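Local coordinates for protein probable porin (Pseudomonas aeruginosa, PDB 4FT6) that forms an outer-membrane beta-barrel of the OprD porin family that probably lets small solutes diffuse into the periplasm, at residues Q161-R175 against G275-T287. Numbering follows the deposited sequence.
With DMU (decyl-beta-D-maltopyranoside), chain F.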
ATOM      1  N   GLN A 161       6.356  -5.998   9.617  1.00 55.11           N
ATOM      2  CA  GLN A 161       4.983  -5.499   9.501  1.00 58.04           C
ATOM      3  C   GLN A 161       4.811  -4.119  10.143  1.00 65.44           C
ATOM      4  O   GLN A 161       5.619  -3.695  10.983  1.00 60.81           O
ATOM      5  CB  GLN A 161       3.972  -6.498  10.097  1.00 45.25           C
ATOM      6  CG  GLN A 161       4.001  -7.907   9.483  1.00 44.64           C
ATOM      7  CD  GLN A 161       3.577  -7.945   7.995  1.00 59.50           C
ATOM      8  OE1 GLN A 161       3.447  -6.906   7.332  1.00 55.84           O
ATOM      9  NE2 GLN A 161       3.372  -9.157   7.473  1.00 58.64           N
ATOM     10  N   ARG A 162       3.751  -3.427   9.738  1.00 64.95           N
ATOM     11  CA  ARG A 162       3.508  -2.057  10.180  1.00 64.20           C
ATOM     12  C   ARG A 162       3.423  -1.895  11.705  1.00 62.57           C
ATOM     13  O   ARG A 162       3.830  -0.858  12.246  1.00 63.38           O
ATOM     14  CB  ARG A 162       2.234  -1.544   9.527  1.00 60.28           C
ATOM     15  CG  ARG A 162       1.004  -2.346   9.919  1.00 60.96           C
ATOM     16  CD  ARG A 162      -0.069  -2.146   8.922  1.00 56.53           C
ATOM     17  NE  ARG A 162      -1.223  -2.979   9.214  1.00 63.86           N
ATOM     18  CZ  ARG A 162      -2.366  -2.896   8.553  1.00 54.00           C
ATOM     19  NH1 ARG A 162      -2.478  -2.010   7.584  1.00 45.95           N
ATOM     20  NH2 ARG A 162      -3.384  -3.677   8.877  1.00 50.40           N
ATOM     21  N   ASN A 163       2.904  -2.914  12.391  1.00 54.14           N
ATOM     22  CA  ASN A 163       2.745  -2.849  13.844  1.00 62.02           C
ATOM     23  C   ASN A 163       3.766  -3.734  14.561  1.00 61.84           C
ATOM     24  O   ASN A 163       3.441  -4.387  15.562  1.00 57.57           O
ATOM     25  CB  ASN A 163       1.344  -3.303  14.240  1.00 58.52           C
ATOM     26  CG  ASN A 163       1.085  -4.722  13.815  1.00 54.76           C
ATOM     27  OD1 ASN A 163       1.744  -5.210  12.890  1.00 45.60           O
ATOM     28  ND2 ASN A 163       0.169  -5.414  14.502  1.00 51.65           N
ATOM     29  N   SER A 164       4.997  -3.771  14.058  1.00 60.21           N
ATOM     30  CA  SER A 164       6.012  -4.613  14.686  1.00 60.98           C
ATOM     31  C   SER A 164       7.404  -4.006  14.646  1.00 67.69           C
ATOM     32  O   SER A 164       7.822  -3.442  13.632  1.00 65.85           O
ATOM     33  CB  SER A 164       6.051  -5.985  14.010  1.00 57.73           C
ATOM     34  OG  SER A 164       7.002  -6.830  14.640  1.00 54.72           O
ATOM     35  N   SER A 165       8.127  -4.153  15.748  1.00 71.65           N
ATOM     36  CA  SER A 165       9.535  -3.805  15.764  1.00 70.21           C
ATOM     37  C   SER A 165      10.311  -4.831  14.946  1.00 66.22           C
ATOM     38  O   SER A 165      11.347  -4.524  14.348  1.00 64.70           O
ATOM     39  CB  SER A 165      10.059  -3.796  17.200  1.00 64.72           C
ATOM     40  OG  SER A 165       9.477  -2.741  17.927  1.00 69.72           O
ATOM     41  N   ASP A 166       9.793  -6.055  14.923  1.00 66.77           N
ATOM     42  CA  ASP A 166      10.567  -7.204  14.461  1.00 72.48           C
ATOM     43  C   ASP A 166      10.468  -7.434  12.961  1.00 72.13           C
ATOM     44  O   ASP A 166       9.584  -6.886  12.289  1.00 73.20           O
ATOM     45  CB  ASP A 166      10.118  -8.468  15.201  1.00 77.69           C
ATOM     46  CG  ASP A 166      10.080  -8.282  16.704  1.00 89.74           C
ATOM     47  OD1 ASP A 166      10.882  -7.472  17.222  1.00 93.07           O
ATOM     48  OD2 ASP A 166       9.248  -8.948  17.360  1.00 94.78           O
ATOM     49  N   HIS A 167      11.388  -8.240  12.437  1.00 61.68           N
ATOM     50  CA  HIS A 167      11.267  -8.723  11.071  1.00 60.18           C
ATOM     51  C   HIS A 167      11.012 -10.233  11.073  1.00 58.34           C
ATOM     52  O   HIS A 167      11.282 -10.927  12.066  1.00 52.26           O
ATOM     53  CB  HIS A 167      12.497  -8.365  10.223  1.00 56.30           C
ATOM     54  CG  HIS A 167      13.738  -9.109  10.615  1.00 64.74           C
ATOM     55  ND1 HIS A 167      13.901 -10.461  10.375  1.00 64.58           N
ATOM     56  CD2 HIS A 167      14.864  -8.693  11.216  1.00 68.05           C
ATOM     57  CE1 HIS A 167      15.073 -10.842  10.842  1.00 68.62           C
ATOM     58  NE2 HIS A 167      15.681  -9.792  11.363  1.00 66.21           N
ATOM     59  N   GLN A 168      10.490 -10.730   9.953  1.00 59.92           N
ATOM     60  CA  GLN A 168      10.170 -12.150   9.787  1.00 65.63           C
ATOM     61  C   GLN A 168      10.346 -12.569   8.325  1.00 60.68           C
ATOM     62  O   GLN A 168      10.250 -11.725   7.428  1.00 59.61           O
ATOM     63  CB  GLN A 168       8.723 -12.402  10.213  1.00 59.46           C
ATOM     64  CG  GLN A 168       7.712 -11.673   9.343  1.00 68.24           C
ATOM     65  CD  GLN A 168       6.309 -11.668   9.943  1.00 78.69           C
ATOM     66  OE1 GLN A 168       5.890 -10.689  10.571  1.00 80.46           O
ATOM     67  NE2 GLN A 168       5.581 -12.761   9.751  1.00 80.06           N
ATOM     68  N   ASP A 169      10.599 -13.858   8.086  1.00 52.06           N
ATOM     69  CA  ASP A 169      10.657 -14.368   6.717  1.00 57.16           C
ATOM     70  C   ASP A 169       9.338 -14.092   5.981  1.00 59.49           C
ATOM     71  O   ASP A 169       8.307 -13.916   6.620  1.00 50.86           O
ATOM     72  CB  ASP A 169      10.960 -15.865   6.706  1.00 56.93           C
ATOM     73  CG  ASP A 169      12.323 -16.188   7.282  1.00 64.57           C
ATOM     74  OD1 ASP A 169      13.150 -15.261   7.436  1.00 66.22           O
ATOM     75  OD2 ASP A 169      12.574 -17.378   7.570  1.00 67.82           O
ATOM     76  N   LEU A 170       9.383 -14.046   4.647  1.00 63.87           N
ATOM     77  CA  LEU A 170       8.203 -13.726   3.843  1.00 53.97           C
ATOM     78  C   LEU A 170       7.221 -14.900   3.756  1.00 52.31           C
ATOM     79  O   LEU A 170       7.612 -16.064   3.916  1.00 59.54           O
ATOM     80  CB  LEU A 170       8.607 -13.314   2.432  1.00 62.48           C
ATOM     81  CG  LEU A 170       9.343 -12.000   2.164  1.00 65.37           C
ATOM     82  CD1 LEU A 170       9.429 -11.143   3.407  1.00 67.39           C
ATOM     83  CD2 LEU A 170      10.730 -12.274   1.582  1.00 63.96           C
ATOM     84  N   SER A 171       5.947 -14.585   3.523  1.00 47.27           N
ATOM     85  CA  SER A 171       4.876 -15.587   3.404  1.00 53.29           C
ATOM     86  C   SER A 171       3.740 -14.927   2.625  1.00 54.24           C
ATOM     87  O   SER A 171       3.839 -13.739   2.287  1.00 48.40           O
ATOM     88  CB  SER A 171       4.395 -16.035   4.788  1.00 51.14           C
ATOM     89  OG  SER A 171       3.650 -15.013   5.418  1.00 51.92           O
ATOM     90  N   VAL A 172       2.667 -15.653   2.320  1.00 49.35           N
ATOM     91  CA  VAL A 172       1.650 -15.014   1.492  1.00 56.22           C
ATOM     92  C   VAL A 172       0.425 -14.653   2.288  1.00 56.88           C
ATOM     93  O   VAL A 172       0.017 -15.412   3.172  1.00 56.85           O
ATOM     94  CB  VAL A 172       1.325 -15.801   0.192  1.00 60.46           C
ATOM     95  CG1 VAL A 172       2.148 -17.077   0.127  1.00 55.81           C
ATOM     96  CG2 VAL A 172      -0.173 -16.060   0.043  1.00 53.69           C
ATOM     97  N   ASP A 173      -0.140 -13.485   1.973  1.00 54.30           N
ATOM     98  CA  ASP A 173      -1.239 -12.918   2.744  1.00 51.93           C
ATOM     99  C   ASP A 173      -2.407 -13.875   2.847  1.00 53.29           C
ATOM    100  O   ASP A 173      -2.807 -14.477   1.852  1.00 59.55           O
ATOM    101  CB  ASP A 173      -1.715 -11.603   2.141  1.00 54.72           C
ATOM    102  CG  ASP A 173      -2.596 -10.833   3.095  1.00 61.49           C
ATOM    103  OD1 ASP A 173      -3.816 -11.076   3.099  1.00 61.30           O
ATOM    104  OD2 ASP A 173      -2.066 -10.004   3.871  1.00 69.79           O
ATOM    105  N   GLY A 174      -2.924 -14.044   4.060  1.00 56.33           N
ATOM    106  CA  GLY A 174      -4.081 -14.890   4.283  1.00 49.33           C
ATOM    107  C   GLY A 174      -3.780 -16.366   4.409  1.00 57.83           C
ATOM    108  O   GLY A 174      -4.646 -17.125   4.830  1.00 68.00           O
ATOM    109  N   ARG A 175      -2.569 -16.790   4.049  1.00 69.48           N
ATOM    110  CA  ARG A 175      -2.219 -18.218   4.127  1.00 73.00           C
ATOM    111  C   ARG A 175      -1.292 -18.550   5.293  1.00 67.25           C
ATOM    112  O   ARG A 175      -1.625 -19.360   6.157  1.00 72.98           O
ATOM    113  CB  ARG A 175      -1.579 -18.714   2.819  1.00 70.84           C
ATOM    114  CG  ARG A 175      -2.356 -18.398   1.547  1.00 61.93           C
ATOM    115  CD  ARG A 175      -3.668 -19.151   1.455  1.00 62.36           C
ATOM    116  NE  ARG A 175      -4.377 -18.886   0.195  1.00 71.25           N
ATOM    117  CZ  ARG A 175      -4.437 -19.732  -0.835  1.00 68.34           C
ATOM    118  NH1 ARG A 175      -3.832 -20.907  -0.760  1.00 67.84           N
ATOM    119  NH2 ARG A 175      -5.104 -19.409  -1.940  1.00 59.93           N
ATOM    120  N   GLY A 275      -9.776 -18.338 -11.415  1.00 59.23           N
ATOM    121  CA  GLY A 275      -9.027 -19.512 -10.996  1.00 59.76           C
ATOM    122  C   GLY A 275      -9.459 -20.051  -9.643  1.00 65.30           C
ATOM    123  O   GLY A 275     -10.337 -19.479  -8.979  1.00 71.29           O
ATOM    124  N   ASP A 276      -8.834 -21.151  -9.230  1.00 62.98           N
ATOM    125  CA  ASP A 276      -9.163 -21.804  -7.969  1.00 67.66           C
ATOM    126  C   ASP A 276      -8.819 -20.972  -6.746  1.00 65.84           C
ATOM    127  O   ASP A 276      -9.344 -21.215  -5.670  1.00 74.04           O
ATOM    128  CB  ASP A 276      -8.458 -23.155  -7.879  1.00 69.00           C
ATOM    129  CG  ASP A 276      -9.214 -24.240  -8.596  1.00 89.47           C
ATOM    130  OD1 ASP A 276     -10.460 -24.247  -8.494  1.00 99.66           O
ATOM    131  OD2 ASP A 276      -8.573 -25.071  -9.271  1.00 97.54           O
ATOM    132  N   ASP A 277      -7.938 -19.996  -6.918  1.00 62.20           N
ATOM    133  CA  ASP A 277      -7.474 -19.170  -5.809  1.00 58.70           C
ATOM    134  C   ASP A 277      -7.749 -17.708  -6.107  1.00 58.67           C
ATOM    135  O   ASP A 277      -7.792 -17.301  -7.274  1.00 57.32           O
ATOM    136  CB  ASP A 277      -5.970 -19.350  -5.585  1.00 54.97           C
ATOM    137  CG  ASP A 277      -5.605 -20.745  -5.136  1.00 66.38           C
ATOM    138  OD1 ASP A 277      -5.900 -21.091  -3.967  1.00 70.76           O
ATOM    139  OD2 ASP A 277      -4.999 -21.493  -5.941  1.00 71.07           O
ATOM    140  N   GLY A 278      -7.945 -16.926  -5.050  1.00 55.58           N
ATOM    141  CA  GLY A 278      -8.069 -15.489  -5.191  1.00 54.49           C
ATOM    142  C   GLY A 278      -6.683 -14.867  -5.310  1.00 57.50           C
ATOM    143  O   GLY A 278      -5.679 -15.585  -5.425  1.00 59.18           O
ATOM    144  N   MET A 279      -6.624 -13.537  -5.282  1.00 57.44           N
ATOM    145  CA  MET A 279      -5.355 -12.820  -5.407  1.00 53.59           C
ATOM    146  C   MET A 279      -4.314 -13.293  -4.382  1.00 59.49           C
ATOM    147  O   MET A 279      -4.606 -13.447  -3.196  1.00 61.89           O
ATOM    148  CB  MET A 279      -5.577 -11.323  -5.250  1.00 47.85           C
ATOM    149  CG  MET A 279      -4.298 -10.537  -5.222  1.00 51.45           C
ATOM    150  SD  MET A 279      -3.700 -10.248  -6.883  1.00 63.56           S
ATOM    151  CE  MET A 279      -2.094  -9.504  -6.545  1.00 58.47           C
ATOM    152  N   LEU A 280      -3.103 -13.537  -4.866  1.00 56.43           N
ATOM    153  CA  LEU A 280      -2.002 -14.020  -4.061  1.00 47.78           C
ATOM    154  C   LEU A 280      -0.956 -12.908  -3.987  1.00 50.60           C
ATOM    155  O   LEU A 280      -0.532 -12.360  -5.006  1.00 52.98           O
ATOM    156  CB  LEU A 280      -1.393 -15.280  -4.688  1.00 47.63           C
ATOM    157  CG  LEU A 280      -2.331 -16.492  -4.696  1.00 57.44           C
ATOM    158  CD1 LEU A 280      -1.914 -17.553  -5.732  1.00 54.04           C
ATOM    159  CD2 LEU A 280      -2.392 -17.105  -3.299  1.00 51.88           C
ATOM    160  N   TYR A 281      -0.552 -12.555  -2.769  1.00 50.67           N
ATOM    161  CA  TYR A 281       0.409 -11.471  -2.572  1.00 49.82           C
ATOM    162  C   TYR A 281       1.164 -11.644  -1.264  1.00 53.74           C
ATOM    163  O   TYR A 281       0.892 -12.573  -0.480  1.00 55.54           O
ATOM    164  CB  TYR A 281      -0.277 -10.094  -2.656  1.00 46.96           C
ATOM    165  CG  TYR A 281      -1.508  -9.912  -1.777  1.00 50.51           C
ATOM    166  CD1 TYR A 281      -2.732 -10.494  -2.102  1.00 57.27           C
ATOM    167  CD2 TYR A 281      -1.459  -9.112  -0.649  1.00 57.86           C
ATOM    168  CE1 TYR A 281      -3.869 -10.296  -1.290  1.00 61.48           C
ATOM    169  CE2 TYR A 281      -2.575  -8.912   0.159  1.00 61.31           C
ATOM    170  CZ  TYR A 281      -3.772  -9.500  -0.160  1.00 65.97           C
ATOM    171  OH  TYR A 281      -4.859  -9.274   0.656  1.00 65.94           O
ATOM    172  N   ILE A 282       2.111 -10.757  -1.006  1.00 47.45           N
ATOM    173  CA  ILE A 282       2.932 -10.965   0.175  1.00 57.56           C
ATOM    174  C   ILE A 282       2.234 -10.475   1.447  1.00 60.28           C
ATOM    175  O   ILE A 282       1.513  -9.465   1.437  1.00 60.07           O
ATOM    176  CB  ILE A 282       4.367 -10.454  -0.057  1.00 56.79           C
ATOM    177  CG1 ILE A 282       5.083 -11.490  -0.918  1.00 53.51           C
ATOM    178  CG2 ILE A 282       5.126 -10.270   1.239  1.00 49.55           C
ATOM    179  CD1 ILE A 282       6.211 -10.928  -1.619  1.00 65.23           C
ATOM    180  N   ALA A 283       2.383 -11.242   2.522  1.00 57.24           N
ATOM    181  CA  ALA A 283       1.661 -10.976   3.773  1.00 62.12           C
ATOM    182  C   ALA A 283       1.766  -9.509   4.199  1.00 64.02           C
ATOM    183  O   ALA A 283       2.871  -8.978   4.330  1.00 57.63           O
ATOM    184  CB  ALA A 283       2.178 -11.883   4.891  1.00 56.92           C
ATOM    185  N   GLY A 284       0.621  -8.858   4.406  1.00 58.89           N
ATOM    186  CA  GLY A 284       0.594  -7.523   4.986  1.00 46.96           C
ATOM    187  C   GLY A 284       0.778  -6.427   3.958  1.00 51.03           C
ATOM    188  O   GLY A 284       0.696  -5.232   4.259  1.00 57.61           O
ATOM    189  N   THR A 285       1.022  -6.832   2.724  1.00 58.51           N
ATOM    190  CA  THR A 285       1.365  -5.889   1.675  1.00 59.81           C
ATOM    191  C   THR A 285       0.093  -5.308   1.061  1.00 63.46           C
ATOM    192  O   THR A 285      -1.003  -5.854   1.251  1.00 62.29           O
ATOM    193  CB  THR A 285       2.205  -6.605   0.600  1.00 62.18           C
ATOM    194  OG1 THR A 285       3.124  -5.695  -0.006  1.00 79.38           O
ATOM    195  CG2 THR A 285       1.318  -7.252  -0.448  1.00 48.46           C
ATOM    196  N   SER A 286       0.225  -4.205   0.332  1.00 65.44           N
ATOM    197  CA  SER A 286      -0.911  -3.638  -0.391  1.00 67.79           C
ATOM    198  C   SER A 286      -0.866  -4.135  -1.839  1.00 63.17           C
ATOM    199  O   SER A 286       0.064  -4.845  -2.213  1.00 56.36           O
ATOM    200  CB  SER A 286      -0.849  -2.110  -0.356  1.00 72.81           C
ATOM    201  OG  SER A 286      -1.992  -1.568   0.274  1.00 78.00           O
ATOM    202  N   THR A 287      -1.866  -3.775  -2.646  1.00 62.93           N
ATOM    203  CA  THR A 287      -1.884  -4.130  -4.066  1.00 56.32           C
ATOM    204  C   THR A 287      -2.341  -2.956  -4.903  1.00 60.51           C
ATOM    205  O   THR A 287      -2.975  -2.043  -4.390  1.00 66.17           O
ATOM    206  CB  THR A 287      -2.796  -5.332  -4.368  1.00 61.16           C
ATOM    207  OG1 THR A 287      -4.163  -4.984  -4.098  1.00 62.09           O
ATOM    208  CG2 THR A 287      -2.374  -6.554  -3.544  1.00 57.63           C
TER
HETATM  209  C1  DMU F 405      15.473  -2.594  15.932  1.00 85.38           C
HETATM  210  C2  DMU F 405      14.981  -4.055  15.597  1.00 87.35           C
HETATM  211  C3  DMU F 405      14.972  -5.035  16.943  1.00101.66           C
HETATM  212  C4  DMU F 405      14.580  -4.209  18.224  1.00 77.98           C
HETATM  213  O5  DMU F 405      15.331  -3.034  18.277  1.00 86.47           O
HETATM  214  C6  DMU F 405      14.943  -2.143  17.264  1.00 84.19           C
HETATM  215  O7  DMU F 405      14.258  -6.331  16.817  1.00104.46           O
HETATM  216  O16 DMU F 405      15.317  -0.809  17.597  1.00 75.83           O
HETATM  217  C18 DMU F 405      15.094  -0.369  18.917  1.00 73.12           C
HETATM  218  C19 DMU F 405      15.678   1.022  19.161  1.00 70.25           C
HETATM  219  C22 DMU F 405      15.335   1.944  18.001  1.00 74.79           C
HETATM  220  C25 DMU F 405      16.204   3.195  18.090  1.00 77.27           C
HETATM  221  C28 DMU F 405      15.295   4.417  18.204  1.00 78.90           C
HETATM  222  C31 DMU F 405      15.225   5.109  16.846  1.00 74.88           C
HETATM  223  C34 DMU F 405      13.826   5.669  16.690  1.00 71.95           C
HETATM  224  C37 DMU F 405      13.875   7.005  15.989  1.00 72.29           C
HETATM  225  C40 DMU F 405      12.481   7.403  15.574  1.00 70.04           C
HETATM  226  C43 DMU F 405      12.424   8.898  15.492  1.00 77.52           C
HETATM  227  O49 DMU F 405      15.025  -1.806  14.907  1.00 86.43           O
HETATM  228  O55 DMU F 405      15.491  -4.593  14.317  1.00 87.91           O
HETATM  229  C57 DMU F 405      14.879  -5.062  19.397  1.00 73.43           C
HETATM  230  O61 DMU F 405      16.233  -5.359  19.344  1.00 81.72           O
HETATM  231  C5  DMU F 405      13.904  -7.965  15.085  1.00 95.62           C
HETATM  232  C7  DMU F 405      13.911  -9.255  15.810  1.00101.50           C
HETATM  233  C8  DMU F 405      15.394  -9.575  16.297  1.00107.11           C
HETATM  234  C9  DMU F 405      16.423  -8.554  15.624  1.00125.59           C
HETATM  235  O1  DMU F 405      16.094  -7.307  16.087  1.00119.81           O
HETATM  236  C10 DMU F 405      14.825  -6.928  15.696  1.00105.25           C
HETATM  237  O2  DMU F 405      15.481  -9.633  17.781  1.00108.04           O
HETATM  238  O3  DMU F 405      14.260  -8.158  13.768  1.00 77.46           O
HETATM  239  O4  DMU F 405      13.294 -10.240  15.050  1.00 96.29           O
HETATM  240  C11 DMU F 405      17.893  -8.781  15.882  1.00127.62           C
HETATM  241  O6  DMU F 405      18.612  -7.736  15.307  1.00124.00           O
HETATM  242  O   HOH W   1       2.296  -4.344   7.137  1.00 62.22           O
HETATM  243  O   HOH W   2      -4.960 -22.818  -1.978  1.00 56.85           O
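Asp173 meets the 275-287 loop through backbone and carboxylate alike. Its N donates to Tyr281 O at 2.8 Å and Ala283 N donates to Ser171 O at 2.9 Å; this pair of bonds brackets Val172 and Ile282 and defines a single beta bridge. The Asp173 side chain, with CG anti to the backbone N (chi1 -166°), runs alongside the Tyr281 ring: CB sits over one ring face, 3.8 Å from the centroid, and carboxylate and ring planes differ by just 12°. Asp173 OD2 then takes Gly284 N on its anti lone pair at 3.0 Å, nearly straight (171°). The Thr285 N to Ile282 O bond closes the type II turn, in which Gly284 adopts positive phi, and Asp173 OD2 grips its central peptide from outside. The other end of that peptide, Ala283 O, accepts from Gln161 NE2 at 3.2 Å, the donor standing above the carbonyl plane, so 161-175 holds both ends. Gln161 OE1 is fixed by Gln134 and by a water that also accepts from Arg162 N. At the far end, Arg175 NH2 forms a salt bridge with Asp277 OD1 (2.8 Å), in the guanidinium plane but above the carboxylate plane, with Leu280 CD2 over the guanidinium face. A second shell positions the acid: Asp277 OD2 is bonded to Glu249 N. These bonds join two long loops that follow barrel strands 149-160 and 264-274, a loop-to-loop packing consistent with the inward-folded loops that narrow OprD-family channels.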